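Local coordinates for protein diacylglycerol kinase (Bacillus anthracis, PDB 3S40) that probably transfers a phosphate group from ATP to diacylglycerol or a related lipid, giving phosphatidic acid in the case of diacylglycerol, at residues T80-I94 / L288-A300. Sequence-based numbering, arbitrary orientation.
Sequences TNGLAPLEIRPTLAI and LLQGHFTMIYNPA
The backbone carbonyl of His292 is gripped side-on by Arg89, with NE at 3.0 Å and NH2 at 3.2 Å from His292 O, where the last strand of the C-terminal beta-sandwich returns to the N-terminal alpha/beta domain of this two-domain diacylglycerol kinase fold. The same guanidinium lies flat on the imidazole of His292, planes 7° apart, and its NH1 bonds Leu86 O, so that three N-H groups hold it. With CG anti to the backbone N (chi1 -168°), the imidazole is sandwiched between Arg89 and Leu289 CD1; its NE2 gives a nearly straight 2.7 Å bond, in the ring plane, to a lone pair of Ala84 O, near the C-terminal turn of helix 73-83. Phe293 turns its ring edge to Thr80 O and Ala84 N, which CZ meets, while Val130 of strand 125-133 also touches it. Farther along, strand 91-96, outermost in the four-stranded parallel sheet, meets 292-296 through a single parallel bridge at Leu92 and Met295: Leu92 N bonds Thr294 O and Leu92 O receives Ile296 N. Water 1 links Pro90 O to Thr294 N, and Thr91 OG1 and Thr294 OG1 share a 2.8 Å hydrogen bond. Selenomethionine Met295, bent at chi3 (60°), brings CE to 3.7 Å from Leu92 CD2.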
ATOM      1  N   THR A  80      -6.324   5.124  -3.712  1.00 29.23           N
ATOM      2  CA  THR A  80      -4.948   5.590  -3.970  1.00 28.51           C
ATOM      3  C   THR A  80      -4.848   6.160  -5.358  1.00 19.75           C
ATOM      4  O   THR A  80      -4.388   7.269  -5.561  1.00 22.35           O
ATOM      5  CB  THR A  80      -3.952   4.429  -3.979  1.00 32.86           C
ATOM      6  OG1 THR A  80      -4.040   3.708  -2.754  1.00 26.64           O
ATOM      7  CG2 THR A  80      -2.518   4.949  -4.187  1.00 39.66           C
ATOM      8  N   ASN A  81      -5.274   5.351  -6.317  1.00 26.90           N
ATOM      9  CA  ASN A  81      -5.301   5.763  -7.709  1.00 27.72           C
ATOM     10  C   ASN A  81      -6.231   6.911  -7.996  1.00 31.39           C
ATOM     11  O   ASN A  81      -5.968   7.715  -8.876  1.00 46.03           O
ATOM     12  CB  ASN A  81      -5.645   4.577  -8.591  1.00 36.40           C
ATOM     13  CG  ASN A  81      -4.424   3.809  -8.979  1.00 53.02           C
ATOM     14  OD1 ASN A  81      -3.954   3.913 -10.113  1.00 59.11           O
ATOM     15  ND2 ASN A  81      -3.857   3.073  -8.023  1.00 50.58           N
ATOM     16  N   GLY A  82      -7.330   6.981  -7.258  1.00 31.31           N
ATOM     17  CA  GLY A  82      -8.245   8.093  -7.394  1.00 33.81           C
ATOM     18  C   GLY A  82      -7.610   9.390  -6.940  1.00 30.04           C
ATOM     19  O   GLY A  82      -7.681  10.399  -7.624  1.00 27.94           O
ATOM     20  N   LEU A  83      -6.970   9.363  -5.784  1.00 26.21           N
ATOM     21  CA  LEU A  83      -6.470  10.597  -5.179  1.00 25.67           C
ATOM     22  C   LEU A  83      -5.100  11.016  -5.680  1.00 28.55           C
ATOM     23  O   LEU A  83      -4.834  12.210  -5.857  1.00 27.05           O
ATOM     24  CB  LEU A  83      -6.406  10.443  -3.665  1.00 28.78           C
ATOM     25  CG  LEU A  83      -7.605  10.884  -2.821  1.00 34.01           C
ATOM     26  CD1 LEU A  83      -8.749  11.365  -3.684  1.00 33.93           C
ATOM     27  CD2 LEU A  83      -8.044   9.779  -1.871  1.00 36.79           C
ATOM     28  N   ALA A  84      -4.224  10.039  -5.900  1.00 22.88           N
ATOM     29  CA  ALA A  84      -2.815  10.360  -6.102  1.00 17.14           C
ATOM     30  C   ALA A  84      -2.561  11.420  -7.190  1.00 26.40           C
ATOM     31  O   ALA A  84      -1.743  12.320  -6.998  1.00 30.20           O
ATOM     32  CB  ALA A  84      -1.994   9.097  -6.358  1.00 19.34           C
ATOM     33  N   PRO A  85      -3.252  11.325  -8.334  1.00 30.64           N
ATOM     34  CA  PRO A  85      -2.913  12.309  -9.381  1.00 23.54           C
ATOM     35  C   PRO A  85      -3.536  13.696  -9.210  1.00 30.31           C
ATOM     36  O   PRO A  85      -3.269  14.574 -10.026  1.00 37.07           O
ATOM     37  CB  PRO A  85      -3.398  11.635 -10.673  1.00 36.55           C
ATOM     38  CG  PRO A  85      -4.402  10.631 -10.246  1.00 39.65           C
ATOM     39  CD  PRO A  85      -4.089  10.224  -8.838  1.00 30.50           C
ATOM     40  N   LEU A  86      -4.312  13.903  -8.153  1.00 24.23           N
ATOM     41  CA  LEU A  86      -5.028  15.153  -7.960  1.00 24.02           C
ATOM     42  C   LEU A  86      -4.203  16.238  -7.285  1.00 31.02           C
ATOM     43  O   LEU A  86      -3.330  15.947  -6.457  1.00 27.47           O
ATOM     44  CB  LEU A  86      -6.288  14.905  -7.117  1.00 27.67           C
ATOM     45  CG  LEU A  86      -7.232  13.808  -7.618  1.00 32.51           C
ATOM     46  CD1 LEU A  86      -8.539  13.775  -6.791  1.00 21.75           C
ATOM     47  CD2 LEU A  86      -7.528  13.974  -9.108  1.00 29.24           C
ATOM     48  N   GLU A  87      -4.502  17.495  -7.621  1.00 28.16           N
ATOM     49  CA  GLU A  87      -3.823  18.640  -7.010  1.00 31.43           C
ATOM     50  C   GLU A  87      -4.234  18.777  -5.568  1.00 28.60           C
ATOM     51  O   GLU A  87      -3.443  19.166  -4.710  1.00 36.09           O
ATOM     52  CB  GLU A  87      -4.145  19.948  -7.745  1.00 27.51           C
ATOM     53  CG  GLU A  87      -3.647  19.963  -9.197  1.00 42.58           C
ATOM     54  CD  GLU A  87      -2.142  19.693  -9.316  1.00 46.54           C
ATOM     55  OE1 GLU A  87      -1.361  20.347  -8.588  1.00 51.72           O
ATOM     56  OE2 GLU A  87      -1.744  18.819 -10.124  1.00 43.30           O
ATOM     57  N   ILE A  88      -5.491  18.486  -5.303  1.00 27.04           N
ATOM     58  CA  ILE A  88      -5.983  18.591  -3.945  1.00 30.75           C
ATOM     59  C   ILE A  88      -6.379  17.206  -3.426  1.00 24.93           C
ATOM     60  O   ILE A  88      -7.200  16.520  -4.032  1.00 27.85           O
ATOM     61  CB  ILE A  88      -7.143  19.570  -3.873  1.00 28.10           C
ATOM     62  CG1 ILE A  88      -6.664  20.950  -4.331  1.00 33.58           C
ATOM     63  CG2 ILE A  88      -7.712  19.615  -2.456  1.00 27.81           C
ATOM     64  CD1 ILE A  88      -7.757  21.984  -4.368  1.00 47.17           C
ATOM     65  N   ARG A  89      -5.761  16.802  -2.316  1.00 20.93           N
ATOM     66  CA  ARG A  89      -5.914  15.459  -1.772  1.00 24.67           C
ATOM     67  C   ARG A  89      -6.178  15.498  -0.271  1.00 35.28           C
ATOM     68  O   ARG A  89      -5.284  15.778   0.517  1.00 40.06           O
ATOM     69  CB  ARG A  89      -4.660  14.636  -2.036  1.00 26.53           C
ATOM     70  CG  ARG A  89      -4.223  14.639  -3.490  1.00 27.01           C
ATOM     71  CD  ARG A  89      -2.915  13.876  -3.672  1.00 32.21           C
ATOM     72  NE  ARG A  89      -1.811  14.480  -2.933  1.00 24.39           N
ATOM     73  CZ  ARG A  89      -1.139  15.563  -3.319  1.00 25.55           C
ATOM     74  NH1 ARG A  89      -1.462  16.207  -4.433  1.00 30.11           N
ATOM     75  NH2 ARG A  89      -0.150  16.026  -2.568  1.00 23.82           N
ATOM     76  N   PRO A  90      -7.416  15.204   0.132  1.00 24.57           N
ATOM     77  CA  PRO A  90      -7.708  15.138   1.570  1.00 24.45           C
ATOM     78  C   PRO A  90      -6.934  14.012   2.270  1.00 25.75           C
ATOM     79  O   PRO A  90      -6.451  13.073   1.645  1.00 19.58           O
ATOM     80  CB  PRO A  90      -9.213  14.821   1.617  1.00 22.74           C
ATOM     81  CG  PRO A  90      -9.506  14.159   0.308  1.00 30.51           C
ATOM     82  CD  PRO A  90      -8.545  14.768  -0.706  1.00 23.60           C
ATOM     83  N   THR A  91      -6.857  14.120   3.585  1.00 18.25           N
ATOM     84  CA  THR A  91      -6.454  13.019   4.433  1.00 10.03           C
ATOM     85  C   THR A  91      -7.273  11.767   4.156  1.00 20.49           C
ATOM     86  O   THR A  91      -8.504  11.823   3.941  1.00 16.52           O
ATOM     87  CB  THR A  91      -6.585  13.409   5.897  1.00 18.96           C
ATOM     88  OG1 THR A  91      -5.756  14.551   6.135  1.00 22.28           O
ATOM     89  CG2 THR A  91      -6.137  12.249   6.849  1.00 18.15           C
ATOM     90  N   LEU A  92      -6.580  10.635   4.154  1.00 16.57           N
ATOM     91  CA  LEU A  92      -7.213   9.343   3.886  1.00 23.50           C
ATOM     92  C   LEU A  92      -7.129   8.435   5.124  1.00 21.03           C
ATOM     93  O   LEU A  92      -6.162   8.503   5.895  1.00 25.96           O
ATOM     94  CB  LEU A  92      -6.547   8.691   2.662  1.00 26.65           C
ATOM     95  CG  LEU A  92      -7.103   7.404   2.053  1.00 37.82           C
ATOM     96  CD1 LEU A  92      -8.514   7.609   1.500  1.00 25.34           C
ATOM     97  CD2 LEU A  92      -6.166   6.899   0.954  1.00 39.43           C
ATOM     98  N   ALA A  93      -8.150   7.605   5.319  1.00 15.45           N
ATOM     99  CA  ALA A  93      -8.182   6.635   6.413  1.00 17.72           C
ATOM    100  C   ALA A  93      -8.760   5.329   5.895  1.00 20.90           C
ATOM    101  O   ALA A  93      -9.525   5.324   4.931  1.00 20.44           O
ATOM    102  CB  ALA A  93      -8.983   7.157   7.588  1.00 19.63           C
ATOM    103  N   ILE A  94      -8.371   4.222   6.516  1.00 22.09           N
ATOM    104  CA  ILE A  94      -8.792   2.896   6.064  1.00 17.73           C
ATOM    105  C   ILE A  94      -9.443   2.162   7.208  1.00 24.02           C
ATOM    106  O   ILE A  94      -8.910   2.136   8.304  1.00 25.90           O
ATOM    107  CB  ILE A  94      -7.568   2.044   5.608  1.00 27.78           C
ATOM    108  CG1 ILE A  94      -6.826   2.735   4.458  1.00 20.96           C
ATOM    109  CG2 ILE A  94      -8.003   0.625   5.217  1.00 18.34           C
ATOM    110  CD1 ILE A  94      -5.506   2.059   4.121  1.00 29.30           C
ATOM    111  N   LEU A 288       9.777   8.338  -6.202  1.00 30.27           N
ATOM    112  CA  LEU A 288       8.998   8.385  -4.980  1.00 32.95           C
ATOM    113  C   LEU A 288       8.475   9.792  -4.721  1.00 33.24           C
ATOM    114  O   LEU A 288       9.231  10.754  -4.792  1.00 33.09           O
ATOM    115  CB  LEU A 288       9.852   7.952  -3.801  1.00 35.37           C
ATOM    116  CG  LEU A 288       9.034   7.901  -2.519  1.00 42.99           C
ATOM    117  CD1 LEU A 288       8.285   6.578  -2.431  1.00 36.47           C
ATOM    118  CD2 LEU A 288       9.897   8.120  -1.314  1.00 40.13           C
ATOM    119  N   LEU A 289       7.187   9.912  -4.409  1.00 26.53           N
ATOM    120  CA  LEU A 289       6.627  11.204  -4.002  1.00 23.99           C
ATOM    121  C   LEU A 289       6.547  11.307  -2.478  1.00 24.89           C
ATOM    122  O   LEU A 289       5.675  10.728  -1.827  1.00 20.87           O
ATOM    123  CB  LEU A 289       5.247  11.410  -4.626  1.00 23.76           C
ATOM    124  CG  LEU A 289       5.213  11.200  -6.140  1.00 27.06           C
ATOM    125  CD1 LEU A 289       3.757  11.187  -6.620  1.00 28.28           C
ATOM    126  CD2 LEU A 289       6.041  12.270  -6.846  1.00 34.54           C
ATOM    127  N   GLN A 290       7.464  12.061  -1.907  1.00 22.58           N
ATOM    128  CA  GLN A 290       7.593  12.094  -0.470  1.00 26.59           C
ATOM    129  C   GLN A 290       6.402  12.800   0.181  1.00 24.52           C
ATOM    130  O   GLN A 290       6.007  13.879  -0.227  1.00 24.11           O
ATOM    131  CB  GLN A 290       8.931  12.747  -0.094  1.00 33.11           C
ATOM    132  CG  GLN A 290       9.434  12.392   1.283  1.00 42.06           C
ATOM    133  CD  GLN A 290      10.905  12.763   1.503  1.00 45.18           C
ATOM    134  OE1 GLN A 290      11.702  12.844   0.557  1.00 48.06           O
ATOM    135  NE2 GLN A 290      11.261  13.000   2.759  1.00 39.47           N
ATOM    136  N   GLY A 291       5.813  12.154   1.180  1.00 19.39           N
ATOM    137  CA  GLY A 291       4.722  12.747   1.927  1.00 24.87           C
ATOM    138  C   GLY A 291       3.544  13.167   1.070  1.00 31.96           C
ATOM    139  O   GLY A 291       2.879  14.146   1.376  1.00 20.38           O
ATOM    140  N   HIS A 292       3.277  12.406   0.016  1.00 21.30           N
ATOM    141  CA  HIS A 292       2.250  12.753  -0.970  1.00 27.53           C
ATOM    142  C   HIS A 292       0.839  12.647  -0.396  1.00 25.47           C
ATOM    143  O   HIS A 292      -0.026  13.447  -0.739  1.00 25.50           O
ATOM    144  CB  HIS A 292       2.393  11.845  -2.198  1.00 18.34           C
ATOM    145  CG  HIS A 292       1.598  12.277  -3.388  1.00 22.01           C
ATOM    146  ND1 HIS A 292       1.843  13.452  -4.069  1.00 22.62           N
ATOM    147  CD2 HIS A 292       0.566  11.678  -4.034  1.00 25.63           C
ATOM    148  CE1 HIS A 292       1.004  13.555  -5.085  1.00 22.36           C
ATOM    149  NE2 HIS A 292       0.220  12.489  -5.090  1.00 22.78           N
ATOM    150  N   PHE A 293       0.605  11.652   0.458  1.00 22.85           N
ATOM    151  CA  PHE A 293      -0.657  11.547   1.181  1.00 21.80           C
ATOM    152  C   PHE A 293      -0.424  11.879   2.634  1.00 26.86           C
ATOM    153  O   PHE A 293       0.681  11.725   3.148  1.00 20.33           O
ATOM    154  CB  PHE A 293      -1.226  10.118   1.130  1.00 20.82           C
ATOM    155  CG  PHE A 293      -1.819   9.735  -0.207  1.00 20.59           C
ATOM    156  CD1 PHE A 293      -2.258  10.700  -1.093  1.00 25.99           C
ATOM    157  CD2 PHE A 293      -1.960   8.394  -0.556  1.00 35.51           C
ATOM    158  CE1 PHE A 293      -2.828  10.334  -2.319  1.00 31.68           C
ATOM    159  CE2 PHE A 293      -2.515   8.029  -1.779  1.00 32.31           C
ATOM    160  CZ  PHE A 293      -2.940   9.003  -2.662  1.00 21.89           C
ATOM    161  N   THR A 294      -1.487  12.327   3.286  1.00 19.16           N
ATOM    162  CA  THR A 294      -1.600  12.282   4.731  1.00 21.23           C
ATOM    163  C   THR A 294      -2.622  11.193   5.075  1.00 19.33           C
ATOM    164  O   THR A 294      -3.685  11.096   4.445  1.00 22.40           O
ATOM    165  CB  THR A 294      -2.062  13.638   5.314  1.00 26.95           C
ATOM    166  OG1 THR A 294      -3.370  13.953   4.815  1.00 41.22           O
ATOM    167  CG2 THR A 294      -1.090  14.750   4.909  1.00 23.13           C
HETATM  168  N   MSE A 295      -2.317  10.401   6.099  1.00 19.14           N
HETATM  169  CA  MSE A 295      -3.173   9.297   6.471  1.00 16.94           C
HETATM  170  C   MSE A 295      -3.366   9.196   7.976  1.00 23.46           C
HETATM  171  O   MSE A 295      -2.475   9.512   8.768  1.00 20.71           O
HETATM  172  CB  MSE A 295      -2.608   7.993   5.904  1.00 20.19           C
HETATM  173  CG  MSE A 295      -2.335   8.085   4.423  1.00 21.27           C
HETATM  174 SE   MSE A 295      -2.281   6.394   3.450  0.64 32.68          SE
HETATM  175  CE  MSE A 295      -4.089   5.734   3.806  1.00 28.11           C
ATOM    176  N   ILE A 296      -4.552   8.757   8.365  1.00 13.63           N
ATOM    177  CA  ILE A 296      -4.831   8.420   9.749  1.00 16.04           C
ATOM    178  C   ILE A 296      -4.014   7.189  10.108  1.00 18.37           C
ATOM    179  O   ILE A 296      -3.936   6.246   9.328  1.00 24.75           O
ATOM    180  CB  ILE A 296      -6.318   8.088   9.953  1.00 17.18           C
ATOM    181  CG1 ILE A 296      -7.175   9.347   9.795  1.00 20.99           C
ATOM    182  CG2 ILE A 296      -6.536   7.448  11.336  1.00 16.83           C
ATOM    183  CD1 ILE A 296      -7.004  10.372  10.915  1.00 27.07           C
ATOM    184  N   TYR A 297      -3.422   7.174  11.292  1.00 18.62           N
ATOM    185  CA  TYR A 297      -2.674   5.995  11.691  1.00 19.56           C
ATOM    186  C   TYR A 297      -2.741   5.797  13.202  1.00 25.62           C
ATOM    187  O   TYR A 297      -3.383   6.585  13.913  1.00 19.85           O
ATOM    188  CB  TYR A 297      -1.210   6.118  11.222  1.00 20.74           C
ATOM    189  CG  TYR A 297      -0.385   7.063  12.081  1.00 22.01           C
ATOM    190  CD1 TYR A 297       0.624   6.574  12.894  1.00 27.36           C
ATOM    191  CD2 TYR A 297      -0.636   8.439  12.088  1.00 21.04           C
ATOM    192  CE1 TYR A 297       1.383   7.421  13.681  1.00 29.51           C
ATOM    193  CE2 TYR A 297       0.109   9.302  12.869  1.00 24.25           C
ATOM    194  CZ  TYR A 297       1.127   8.773  13.671  1.00 35.65           C
ATOM    195  OH  TYR A 297       1.889   9.584  14.472  1.00 28.83           O
ATOM    196  N   ASN A 298      -2.050   4.757  13.684  1.00 17.44           N
ATOM    197  CA  ASN A 298      -2.091   4.377  15.096  1.00 16.23           C
ATOM    198  C   ASN A 298      -0.734   4.585  15.750  1.00 35.41           C
ATOM    199  O   ASN A 298       0.158   3.760  15.582  1.00 30.53           O
ATOM    200  CB  ASN A 298      -2.480   2.909  15.233  1.00 16.96           C
ATOM    201  CG  ASN A 298      -2.762   2.519  16.667  1.00 37.31           C
ATOM    202  OD1 ASN A 298      -2.627   3.342  17.583  1.00 34.67           O
ATOM    203  ND2 ASN A 298      -3.166   1.261  16.878  1.00 28.18           N
ATOM    204  N   PRO A 299      -0.568   5.683  16.500  1.00 35.40           N
ATOM    205  CA  PRO A 299       0.746   5.938  17.105  1.00 42.75           C
ATOM    206  C   PRO A 299       1.052   4.960  18.254  1.00 34.29           C
ATOM    207  O   PRO A 299       2.207   4.791  18.619  1.00 47.32           O
ATOM    208  CB  PRO A 299       0.627   7.381  17.627  1.00 45.75           C
ATOM    209  CG  PRO A 299      -0.730   7.882  17.191  1.00 36.97           C
ATOM    210  CD  PRO A 299      -1.567   6.674  16.928  1.00 34.36           C
ATOM    211  N   ALA A 300       0.029   4.306  18.797  1.00 45.96           N
ATOM    212  CA  ALA A 300       0.233   3.313  19.854  1.00 45.48           C
ATOM    213  C   ALA A 300       0.908   2.050  19.327  1.00 46.75           C
ATOM    214  O   ALA A 300       1.446   1.252  20.094  1.00 48.57           O
ATOM    215  CB  ALA A 300      -1.087   2.963  20.506  1.00 47.81           C
TER
HETATM  216  O   HOH W   1      -3.586  12.842   1.428  1.00 31.04           O
HETATM  217  O   HOH W   2      -6.434   4.627   8.557  1.00 21.07           O